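Long-range contacts in D-aminoacyl-tRNA deacylase 1 (Homo sapiens, PDB 2OKV), which hydrolyses mischarged D-aminoacyl-tRNAs and glycyl-tRNA(Ala) as a homodimer, and may also act in DNA replication: residues M1-V5 against T81-V85; R7-A11 against A22-G26; L30-S34 against F105-F109. All coordinates share one frame; numbering follows the deposited sequence.

In the fold
The chain opens with M1-V5 at the start of strand 2-8, an inner strand of the mixed sheet, between 26-32 and 141-146. That strand turns a corner into the hairpin 10-15/18-23, and contact 2 closes this short excursion by pairing R7-A11 with A22-G26. Strand 26-32 then runs back beside strand 2-8; its last residues and the loop after them form L30-S34. Contact 1 brings the loop T81-V85 back to the N-terminal strand and encloses contact 2 entirely. Contact 3 starts inside that loop and finishes beyond it on helix 99-116, so it crosses contact 1 but follows contact 2 in series. Contacts 1 and 3 meet through backbone pairing of Lys2 with Gly32 and of Val4 with Leu30.

Contact 1: M1-V5 against T81-V85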
ATOM      1  N   MET B   1       8.015  13.191   3.685  1.00 41.44           N
ATOM      2  CA  MET B   1       6.838  12.387   4.077  1.00 42.25           C
ATOM      3  C   MET B   1       6.287  11.615   2.902  1.00 41.23           C
ATOM      4  O   MET B   1       6.150  12.156   1.797  1.00 40.43           O
ATOM      5  CB  MET B   1       5.750  13.278   4.682  1.00 42.37           C
ATOM      6  CG  MET B   1       4.856  12.538   5.660  1.00 43.59           C
ATOM      7  SD  MET B   1       3.740  13.604   6.572  1.00 46.18           S
ATOM      8  CE  MET B   1       4.924  14.733   7.278  1.00 45.15           C
ATOM      9  N   LYS B   2       6.004  10.338   3.142  1.00 40.69           N
ATOM     10  CA  LYS B   2       5.328   9.493   2.169  1.00 40.76           C
ATOM     11  C   LYS B   2       4.079   8.897   2.783  1.00 40.49           C
ATOM     12  O   LYS B   2       4.027   8.664   3.997  1.00 40.06           O
ATOM     13  CB  LYS B   2       6.233   8.344   1.715  1.00 41.28           C
ATOM     14  CG  LYS B   2       7.497   8.737   0.975  1.00 41.81           C
ATOM     15  CD  LYS B   2       8.017   7.530   0.195  1.00 44.94           C
ATOM     16  CE  LYS B   2       9.535   7.458   0.145  1.00 46.50           C
ATOM     17  NZ  LYS B   2      10.163   8.096  -1.059  1.00 48.78           N
ATOM     18  N   ALA B   3       3.096   8.603   1.939  1.00 40.20           N
ATOM     19  CA  ALA B   3       1.884   7.911   2.364  1.00 39.88           C
ATOM     20  C   ALA B   3       1.426   6.933   1.282  1.00 40.21           C
ATOM     21  O   ALA B   3       1.539   7.222   0.084  1.00 39.75           O
ATOM     22  CB  ALA B   3       0.769   8.928   2.661  1.00 40.64           C
ATOM     23  N   VAL B   4       0.948   5.770   1.708  1.00 39.84           N
ATOM     24  CA  VAL B   4       0.219   4.880   0.806  1.00 40.22           C
ATOM     25  C   VAL B   4      -1.227   4.922   1.249  1.00 40.82           C
ATOM     26  O   VAL B   4      -1.542   4.666   2.404  1.00 41.12           O
ATOM     27  CB  VAL B   4       0.777   3.443   0.774  1.00 40.16           C
ATOM     28  CG1 VAL B   4      -0.191   2.498  -0.004  1.00 39.36           C
ATOM     29  CG2 VAL B   4       2.170   3.435   0.130  1.00 38.37           C
ATOM     30  N   VAL B   5      -2.096   5.271   0.309  1.00 41.19           N
ATOM     31  CA  VAL B   5      -3.507   5.461   0.579  1.00 41.37           C
ATOM     32  C   VAL B   5      -4.283   4.376  -0.158  1.00 41.32           C
ATOM     33  O   VAL B   5      -4.135   4.192  -1.381  1.00 40.94           O
ATOM     34  CB  VAL B   5      -3.968   6.863   0.107  1.00 41.66           C
ATOM     35  CG1 VAL B   5      -5.453   7.021   0.291  1.00 42.84           C
ATOM     36  CG2 VAL B   5      -3.221   7.973   0.872  1.00 41.07           C
ATOM     37  N   THR B  81       8.370   2.007   7.411  1.00 41.59           N
ATOM     38  CA  THR B  81       8.996   1.206   6.329  1.00 41.12           C
ATOM     39  C   THR B  81       8.939   1.870   4.956  1.00 41.95           C
ATOM     40  O   THR B  81       9.731   1.539   4.055  1.00 41.72           O
ATOM     41  CB  THR B  81       8.414  -0.236   6.223  1.00 40.64           C
ATOM     42  OG1 THR B  81       7.003  -0.178   6.025  1.00 39.49           O
ATOM     43  CG2 THR B  81       8.696  -1.032   7.496  1.00 40.32           C
ATOM     44  N   LEU B  82       7.993   2.788   4.788  1.00 42.49           N
ATOM     45  CA  LEU B  82       7.891   3.554   3.552  1.00 44.69           C
ATOM     46  C   LEU B  82       9.098   4.473   3.324  1.00 46.36           C
ATOM     47  O   LEU B  82       9.378   4.857   2.191  1.00 47.09           O
ATOM     48  CB  LEU B  82       6.590   4.352   3.519  1.00 44.31           C
ATOM     49  CG  LEU B  82       5.299   3.543   3.510  1.00 43.43           C
ATOM     50  CD1 LEU B  82       4.143   4.495   3.621  1.00 44.56           C
ATOM     51  CD2 LEU B  82       5.187   2.726   2.237  1.00 43.22           C
ATOM     52  N   GLN B  83       9.816   4.798   4.403  1.00 48.25           N
ATOM     53  CA  GLN B  83      11.072   5.561   4.333  1.00 50.15           C
ATOM     54  C   GLN B  83      12.289   4.633   4.203  1.00 51.66           C
ATOM     55  O   GLN B  83      13.267   4.751   4.943  1.00 52.14           O
ATOM     56  CB  GLN B  83      11.209   6.468   5.565  1.00 49.88           C
ATOM     57  CG  GLN B  83      10.155   7.575   5.656  1.00 49.36           C
ATOM     58  CD  GLN B  83      10.251   8.575   4.505  1.00 50.44           C
ATOM     59  OE1 GLN B  83       9.247   9.140   4.075  1.00 51.89           O
ATOM     60  NE2 GLN B  83      11.460   8.802   4.013  1.00 48.43           N
ATOM     61  N   CYS B  84      12.215   3.716   3.246  1.00 53.55           N
ATOM     62  CA  CYS B  84      13.216   2.675   3.072  1.00 54.58           C
ATOM     63  C   CYS B  84      14.148   2.977   1.900  1.00 55.20           C
ATOM     64  O   CYS B  84      13.704   3.449   0.846  1.00 55.47           O
ATOM     65  CB  CYS B  84      12.514   1.328   2.854  1.00 54.62           C
ATOM     66  SG  CYS B  84      13.489   0.064   2.017  1.00 55.93           S
ATOM     67  N   VAL B  85      15.436   2.699   2.094  1.00 55.67           N
ATOM     68  CA  VAL B  85      16.409   2.744   1.009  1.00 56.23           C
ATOM     69  C   VAL B  85      16.843   1.314   0.655  1.00 56.77           C
ATOM     70  O   VAL B  85      17.180   0.518   1.538  1.00 56.68           O
ATOM     71  CB  VAL B  85      17.624   3.679   1.324  1.00 56.21           C
ATOM     72  CG1 VAL B  85      18.230   3.375   2.688  1.00 56.33           C
ATOM     73  CG2 VAL B  85      18.686   3.592   0.230  1.00 56.22           C
TER
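Val4 and Leu82 form the close-packed part of this contact, where the first strand of the mixed sheet meets the loop after strand 73-78. Leu82 sits in a 3-10 segment and points its isobutyl group at the strand, meeting the valine at about a right angle. Its CD2 lies 3.7 Å from Val4 CG2, and its CD1 is 4.1 Å from the same methyl. In Val4 a chi1 of 170° sets CG2 anti to the carbonyl carbon, and it is this methyl that meets both leucine methyls. CD1 of Leu82 also slides over the strand backbone, 3.9 Å from Val4 N. Both residues are buried, and the second subunit completes the packing, its Glu144 against Val4 and its Thr142 against Leu82.

Toward Lys2, which is partly exposed, the contact becomes more open and more polar. The lysine chain, bent at its last two torsions, passes the loop backbone with CE 3.3 Å from Leu82 O and CD 3.6 Å from the same oxygen. Its NZ goes on to a long, weak ion pair with Glu146, on strand 141-146. The Gln83 side chain crosses that of Lys2 obliquely.

No hydrogen bond joins the two segments; the strand's own backbone bonds go to Leu30 and Gly32 on one neighbouring strand and to Leu145 on the other. The attachment is therefore apolar at Val4, a residue of the magnesium site, while the methylene of Lys2 nearest its charged end would probably find the electron-rich Leu82 carbonyl a favourable neighbour.

Contact 2: R7-A11 against A22-G26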
ATOM      1  N   ARG B   7      -8.169   2.815  -0.848  1.00 41.09           N
ATOM      2  CA  ARG B   7      -9.607   3.018  -0.707  1.00 41.01           C
ATOM      3  C   ARG B   7     -10.186   1.738  -0.137  1.00 40.98           C
ATOM      4  O   ARG B   7      -9.916   0.661  -0.650  1.00 40.59           O
ATOM      5  CB  ARG B   7     -10.258   3.329  -2.059  1.00 41.17           C
ATOM      6  CG  ARG B   7     -11.776   3.520  -1.984  1.00 41.27           C
ATOM      7  CD  ARG B   7     -12.392   3.904  -3.318  1.00 41.16           C
ATOM      8  NE  ARG B   7     -12.465   2.764  -4.231  1.00 42.13           N
ATOM      9  CZ  ARG B   7     -12.967   2.811  -5.458  1.00 43.09           C
ATOM     10  NH1 ARG B   7     -13.423   3.959  -5.954  1.00 43.05           N
ATOM     11  NH2 ARG B   7     -12.995   1.705  -6.202  1.00 41.66           N
ATOM     12  N   VAL B   8     -10.997   1.851   0.909  1.00 41.19           N
ATOM     13  CA  VAL B   8     -11.510   0.647   1.580  1.00 41.53           C
ATOM     14  C   VAL B   8     -13.042   0.575   1.650  1.00 41.99           C
ATOM     15  O   VAL B   8     -13.721   1.627   1.731  1.00 41.33           O
ATOM     16  CB  VAL B   8     -10.899   0.477   3.000  1.00 41.27           C
ATOM     17  CG1 VAL B   8      -9.377   0.327   2.921  1.00 42.03           C
ATOM     18  CG2 VAL B   8     -11.290   1.632   3.928  1.00 41.65           C
ATOM     19  N   THR B   9     -13.596  -0.645   1.619  1.00 41.46           N
ATOM     20  CA  THR B   9     -15.001  -0.761   2.016  1.00 41.80           C
ATOM     21  C   THR B   9     -15.093  -0.889   3.540  1.00 40.82           C
ATOM     22  O   THR B   9     -16.089  -0.501   4.131  1.00 40.02           O
ATOM     23  CB  THR B   9     -15.838  -1.851   1.261  1.00 42.47           C
ATOM     24  OG1 THR B   9     -15.880  -3.045   2.021  1.00 47.88           O
ATOM     25  CG2 THR B   9     -15.313  -2.120  -0.088  1.00 39.93           C
ATOM     26  N   ARG B  10     -14.019  -1.385   4.161  1.00 39.54           N
ATOM     27  CA  ARG B  10     -13.856  -1.367   5.605  1.00 39.90           C
ATOM     28  C   ARG B  10     -12.384  -1.603   5.966  1.00 39.14           C
ATOM     29  O   ARG B  10     -11.607  -2.048   5.142  1.00 38.84           O
ATOM     30  CB  ARG B  10     -14.764  -2.414   6.284  1.00 40.14           C
ATOM     31  CG  ARG B  10     -14.524  -3.851   5.822  1.00 40.28           C
ATOM     32  CD  ARG B  10     -15.451  -4.863   6.511  1.00 41.58           C
ATOM     33  NE  ARG B  10     -16.875  -4.600   6.271  1.00 45.54           N
ATOM     34  CZ  ARG B  10     -17.561  -4.953   5.182  1.00 45.25           C
ATOM     35  NH1 ARG B  10     -16.975  -5.607   4.183  1.00 45.42           N
ATOM     36  NH2 ARG B  10     -18.851  -4.662   5.100  1.00 45.24           N
ATOM     37  N   ALA B  11     -12.007  -1.313   7.202  1.00 39.24           N
ATOM     38  CA  ALA B  11     -10.631  -1.520   7.632  1.00 39.34           C
ATOM     39  C   ALA B  11     -10.615  -1.568   9.138  1.00 39.49           C
ATOM     40  O   ALA B  11     -11.482  -0.989   9.781  1.00 39.09           O
ATOM     41  CB  ALA B  11      -9.748  -0.398   7.125  1.00 39.93           C
ATOM     42  N   ALA B  22     -11.788   0.496  13.997  1.00 39.39           N
ATOM     43  CA  ALA B  22     -12.391  -0.017  12.784  1.00 39.17           C
ATOM     44  C   ALA B  22     -13.120   1.117  12.084  1.00 38.97           C
ATOM     45  O   ALA B  22     -13.716   1.977  12.752  1.00 37.69           O
ATOM     46  CB  ALA B  22     -13.364  -1.125  13.111  1.00 38.72           C
ATOM     47  N   ILE B  23     -13.076   1.104  10.750  1.00 38.71           N
ATOM     48  CA  ILE B  23     -13.839   2.045   9.936  1.00 38.81           C
ATOM     49  C   ILE B  23     -14.668   1.288   8.896  1.00 39.16           C
ATOM     50  O   ILE B  23     -14.370   0.134   8.572  1.00 38.98           O
ATOM     51  CB  ILE B  23     -12.946   3.126   9.212  1.00 38.48           C
ATOM     52  CG1 ILE B  23     -11.936   2.494   8.239  1.00 40.40           C
ATOM     53  CG2 ILE B  23     -12.247   4.051  10.218  1.00 38.13           C
ATOM     54  CD1 ILE B  23     -11.514   3.445   7.109  1.00 39.33           C
ATOM     55  N   GLY B  24     -15.708   1.938   8.388  1.00 38.54           N
ATOM     56  CA  GLY B  24     -16.445   1.407   7.263  1.00 39.19           C
ATOM     57  C   GLY B  24     -15.839   1.957   5.993  1.00 39.66           C
ATOM     58  O   GLY B  24     -14.620   1.932   5.820  1.00 38.93           O
ATOM     59  N   ARG B  25     -16.686   2.440   5.087  1.00 40.07           N
ATOM     60  CA  ARG B  25     -16.196   3.007   3.840  1.00 40.53           C
ATOM     61  C   ARG B  25     -15.303   4.225   4.101  1.00 40.48           C
ATOM     62  O   ARG B  25     -15.592   5.058   4.969  1.00 39.61           O
ATOM     63  CB  ARG B  25     -17.364   3.399   2.939  1.00 41.65           C
ATOM     64  CG  ARG B  25     -18.124   2.216   2.373  1.00 44.39           C
ATOM     65  CD  ARG B  25     -18.870   2.651   1.123  1.00 50.72           C
ATOM     66  NE  ARG B  25     -19.524   1.539   0.440  1.00 55.85           N
ATOM     67  CZ  ARG B  25     -20.846   1.397   0.343  1.00 59.31           C
ATOM     68  NH1 ARG B  25     -21.659   2.299   0.887  1.00 61.23           N
ATOM     69  NH2 ARG B  25     -21.364   0.354  -0.305  1.00 60.19           N
ATOM     70  N   GLY B  26     -14.219   4.320   3.342  1.00 40.24           N
ATOM     71  CA  GLY B  26     -13.309   5.438   3.458  1.00 40.78           C
ATOM     72  C   GLY B  26     -11.917   5.089   2.959  1.00 41.54           C
ATOM     73  O   GLY B  26     -11.749   4.451   1.917  1.00 41.13           O
TER
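Two branches turned into the space between backbone N and carbonyl carbon bring Val8 and Ile23 together: CG2 of Val8 (chi1 -61°) and CG1 of Ile23 (chi1 61°), which carries CD1 to 3.7 Å from that valine methyl. They meet at the root of the beta hairpin 10-15/18-23, where the chain leaves the mixed sheet, turns a corner at Thr9 and enters the antiparallel three-stranded sheet.

An antiparallel hydrogen-bonded pair closes each side of the corner. On the mixed-sheet side, Val8 N reaches Gly26 O at 2.9 Å, almost straight at 178°, and Gly26 N returns to Val8 O. On the hairpin side, Ala11 and Ile23 exchange the same two bonds. Between them Thr9 and Arg10 face Gly24 and Arg25 without such bonds; CA-H...O contacts fill in, with Arg10 CA 3.4 Å from Gly24 O and Arg25 CA 3.5 Å from Val8 O. Gly24 N and the Arg25 backbone turn instead to Glu73, and the Arg7 guanidinium to the carbonyls of Asp138 and Val54.

Ala11 and Ile23 point to the same face of the hairpin, where both touch Leu75. There Ala11 CB rests 3.8 Å from Ile23 CG1.

Contact 3: L30-S34 against F105-F109; sequences LLGIS and FYNSF
Leu31 and Ile33 meet three aromatic side chains of helix 99-116, in the layer where the helix packs on the mixed beta sheet, an alpha/beta arrangement. The two aliphatic residues straddle Gly32 at the end of strand 26-32, and both point toward the helix.

Two CH-pi contacts carry the interface. Leu31 CD1 sits over the centre of the Phe109 ring, 3.8 Å from its centroid and 10° off the normal, and Leu31 CG follows, 4.0 Å from Phe109 CZ. Ile33 CG2 comes over a face of Phe105, at 4.1 Å from the centroid and displaced toward the rim. With CG anti to the backbone N in Phe109 (chi1 171°), its ring reaches out from the helix to meet the leucine arriving from the opposite direction.

No hydrogen bond crosses the contact. Tyr106 OH is satisfied by Asp124, while Met45, Val46 and Ile49 of helix 39-51 also pack on Phe109.

The remaining packing is apolar. The Tyr106 ring offers its edge rather than a face: Leu31 CD1 lies near the ring plane, 4.0 Å from Tyr106 CD1. That one methyl is thus shared between the face of Phe109 and the edge of Tyr106. Just past the strand, Ile33 CD1 also lies near the plane at the Tyr106 edge and fits between Phe105 and Tyr106, 3.8 Å from Phe105 CD2 and 3.9 Å from Tyr106 CB.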
ATOM      1  N   LEU B  30      -1.308   4.593   5.231  1.00 42.25           N
ATOM      2  CA  LEU B  30      -0.078   4.174   5.866  1.00 42.02           C
ATOM      3  C   LEU B  30       0.905   5.314   5.731  1.00 41.81           C
ATOM      4  O   LEU B  30       1.251   5.706   4.611  1.00 41.92           O
ATOM      5  CB  LEU B  30       0.448   2.894   5.216  1.00 42.23           C
ATOM      6  CG  LEU B  30      -0.487   1.689   5.401  1.00 42.64           C
ATOM      7  CD1 LEU B  30      -0.153   0.587   4.419  1.00 41.96           C
ATOM      8  CD2 LEU B  30      -0.426   1.141   6.857  1.00 42.47           C
ATOM      9  N   LEU B  31       1.353   5.841   6.870  1.00 41.67           N
ATOM     10  CA  LEU B  31       2.089   7.113   6.908  1.00 41.72           C
ATOM     11  C   LEU B  31       3.572   6.964   7.270  1.00 40.90           C
ATOM     12  O   LEU B  31       3.913   6.556   8.397  1.00 39.78           O
ATOM     13  CB  LEU B  31       1.417   8.047   7.904  1.00 41.64           C
ATOM     14  CG  LEU B  31       1.312   9.563   7.707  1.00 44.87           C
ATOM     15  CD1 LEU B  31       1.826  10.237   8.971  1.00 41.88           C
ATOM     16  CD2 LEU B  31       2.000  10.141   6.461  1.00 44.13           C
ATOM     17  N   GLY B  32       4.443   7.329   6.328  1.00 39.93           N
ATOM     18  CA  GLY B  32       5.890   7.267   6.515  1.00 40.45           C
ATOM     19  C   GLY B  32       6.531   8.620   6.758  1.00 40.61           C
ATOM     20  O   GLY B  32       6.644   9.428   5.841  1.00 41.02           O
ATOM     21  N   ILE B  33       6.971   8.848   7.994  1.00 41.08           N
ATOM     22  CA  ILE B  33       7.567  10.117   8.412  1.00 41.36           C
ATOM     23  C   ILE B  33       9.091  10.067   8.339  1.00 41.61           C
ATOM     24  O   ILE B  33       9.734   9.198   8.935  1.00 41.50           O
ATOM     25  CB  ILE B  33       7.147  10.496   9.866  1.00 41.60           C
ATOM     26  CG1 ILE B  33       5.621  10.639   9.983  1.00 42.03           C
ATOM     27  CG2 ILE B  33       7.840  11.781  10.325  1.00 40.38           C
ATOM     28  CD1 ILE B  33       5.107  10.401  11.442  1.00 42.36           C
ATOM     29  N   SER B  34       9.676  11.026   7.629  1.00 41.24           N
ATOM     30  CA  SER B  34      11.118  11.057   7.462  1.00 41.15           C
ATOM     31  C   SER B  34      11.754  12.037   8.434  1.00 41.13           C
ATOM     32  O   SER B  34      11.088  12.944   8.936  1.00 40.97           O
ATOM     33  CB  SER B  34      11.481  11.449   6.036  1.00 41.04           C
ATOM     34  OG  SER B  34      11.878  12.800   5.981  1.00 41.93           O
ATOM     35  N   PHE B 105       5.454  13.622  16.410  1.00 36.65           N
ATOM     36  CA  PHE B 105       5.110  14.130  15.074  1.00 36.42           C
ATOM     37  C   PHE B 105       3.805  13.500  14.566  1.00 36.81           C
ATOM     38  O   PHE B 105       2.893  14.214  14.118  1.00 36.83           O
ATOM     39  CB  PHE B 105       6.254  13.874  14.090  1.00 36.55           C
ATOM     40  CG  PHE B 105       6.093  14.581  12.765  1.00 37.67           C
ATOM     41  CD1 PHE B 105       6.949  15.611  12.411  1.00 38.92           C
ATOM     42  CD2 PHE B 105       5.085  14.211  11.867  1.00 38.88           C
ATOM     43  CE1 PHE B 105       6.803  16.273  11.197  1.00 38.63           C
ATOM     44  CE2 PHE B 105       4.926  14.875  10.646  1.00 39.61           C
ATOM     45  CZ  PHE B 105       5.788  15.907  10.316  1.00 39.07           C
ATOM     46  N   TYR B 106       3.724  12.171  14.645  1.00 36.65           N
ATOM     47  CA  TYR B 106       2.521  11.416  14.286  1.00 37.30           C
ATOM     48  C   TYR B 106       1.276  11.920  15.032  1.00 37.27           C
ATOM     49  O   TYR B 106       0.228  12.175  14.415  1.00 37.33           O
ATOM     50  CB  TYR B 106       2.733   9.907  14.552  1.00 38.19           C
ATOM     51  CG  TYR B 106       1.566   9.075  14.094  1.00 40.19           C
ATOM     52  CD1 TYR B 106       1.313   8.924  12.728  1.00 41.10           C
ATOM     53  CD2 TYR B 106       0.703   8.447  15.005  1.00 40.02           C
ATOM     54  CE1 TYR B 106       0.252   8.188  12.265  1.00 42.17           C
ATOM     55  CE2 TYR B 106      -0.415   7.697  14.524  1.00 40.47           C
ATOM     56  CZ  TYR B 106      -0.610   7.586  13.150  1.00 41.61           C
ATOM     57  OH  TYR B 106      -1.672   6.886  12.590  1.00 41.55           O
ATOM     58  N   ASN B 107       1.387  12.052  16.356  1.00 36.92           N
ATOM     59  CA  ASN B 107       0.271  12.556  17.140  1.00 36.95           C
ATOM     60  C   ASN B 107      -0.173  13.947  16.661  1.00 37.33           C
ATOM     61  O   ASN B 107      -1.363  14.166  16.463  1.00 37.57           O
ATOM     62  CB  ASN B 107       0.583  12.527  18.627  1.00 36.60           C
ATOM     63  CG  ASN B 107       0.537  11.123  19.196  1.00 36.98           C
ATOM     64  OD1 ASN B 107      -0.105  10.230  18.630  1.00 39.02           O
ATOM     65  ND2 ASN B 107       1.221  10.917  20.311  1.00 38.78           N
ATOM     66  N   SER B 108       0.779  14.851  16.433  1.00 36.82           N
ATOM     67  CA  SER B 108       0.465  16.189  15.908  1.00 37.02           C
ATOM     68  C   SER B 108      -0.216  16.109  14.530  1.00 37.37           C
ATOM     69  O   SER B 108      -1.155  16.877  14.228  1.00 36.75           O
ATOM     70  CB  SER B 108       1.719  17.063  15.825  1.00 36.19           C
ATOM     71  OG  SER B 108       2.235  17.365  17.119  1.00 37.25           O
ATOM     72  N   PHE B 109       0.273  15.189  13.700  1.00 38.11           N
ATOM     73  CA  PHE B 109      -0.283  14.955  12.373  1.00 39.44           C
ATOM     74  C   PHE B 109      -1.749  14.522  12.452  1.00 40.24           C
ATOM     75  O   PHE B 109      -2.609  15.054  11.729  1.00 39.96           O
ATOM     76  CB  PHE B 109       0.545  13.893  11.636  1.00 39.74           C
ATOM     77  CG  PHE B 109      -0.080  13.432  10.368  1.00 42.13           C
ATOM     78  CD1 PHE B 109       0.201  14.087   9.164  1.00 41.67           C
ATOM     79  CD2 PHE B 109      -0.980  12.369  10.372  1.00 42.84           C
ATOM     80  CE1 PHE B 109      -0.392  13.689   7.987  1.00 43.48           C
ATOM     81  CE2 PHE B 109      -1.595  11.970   9.190  1.00 44.06           C
ATOM     82  CZ  PHE B 109      -1.298  12.635   7.991  1.00 43.14           C
TER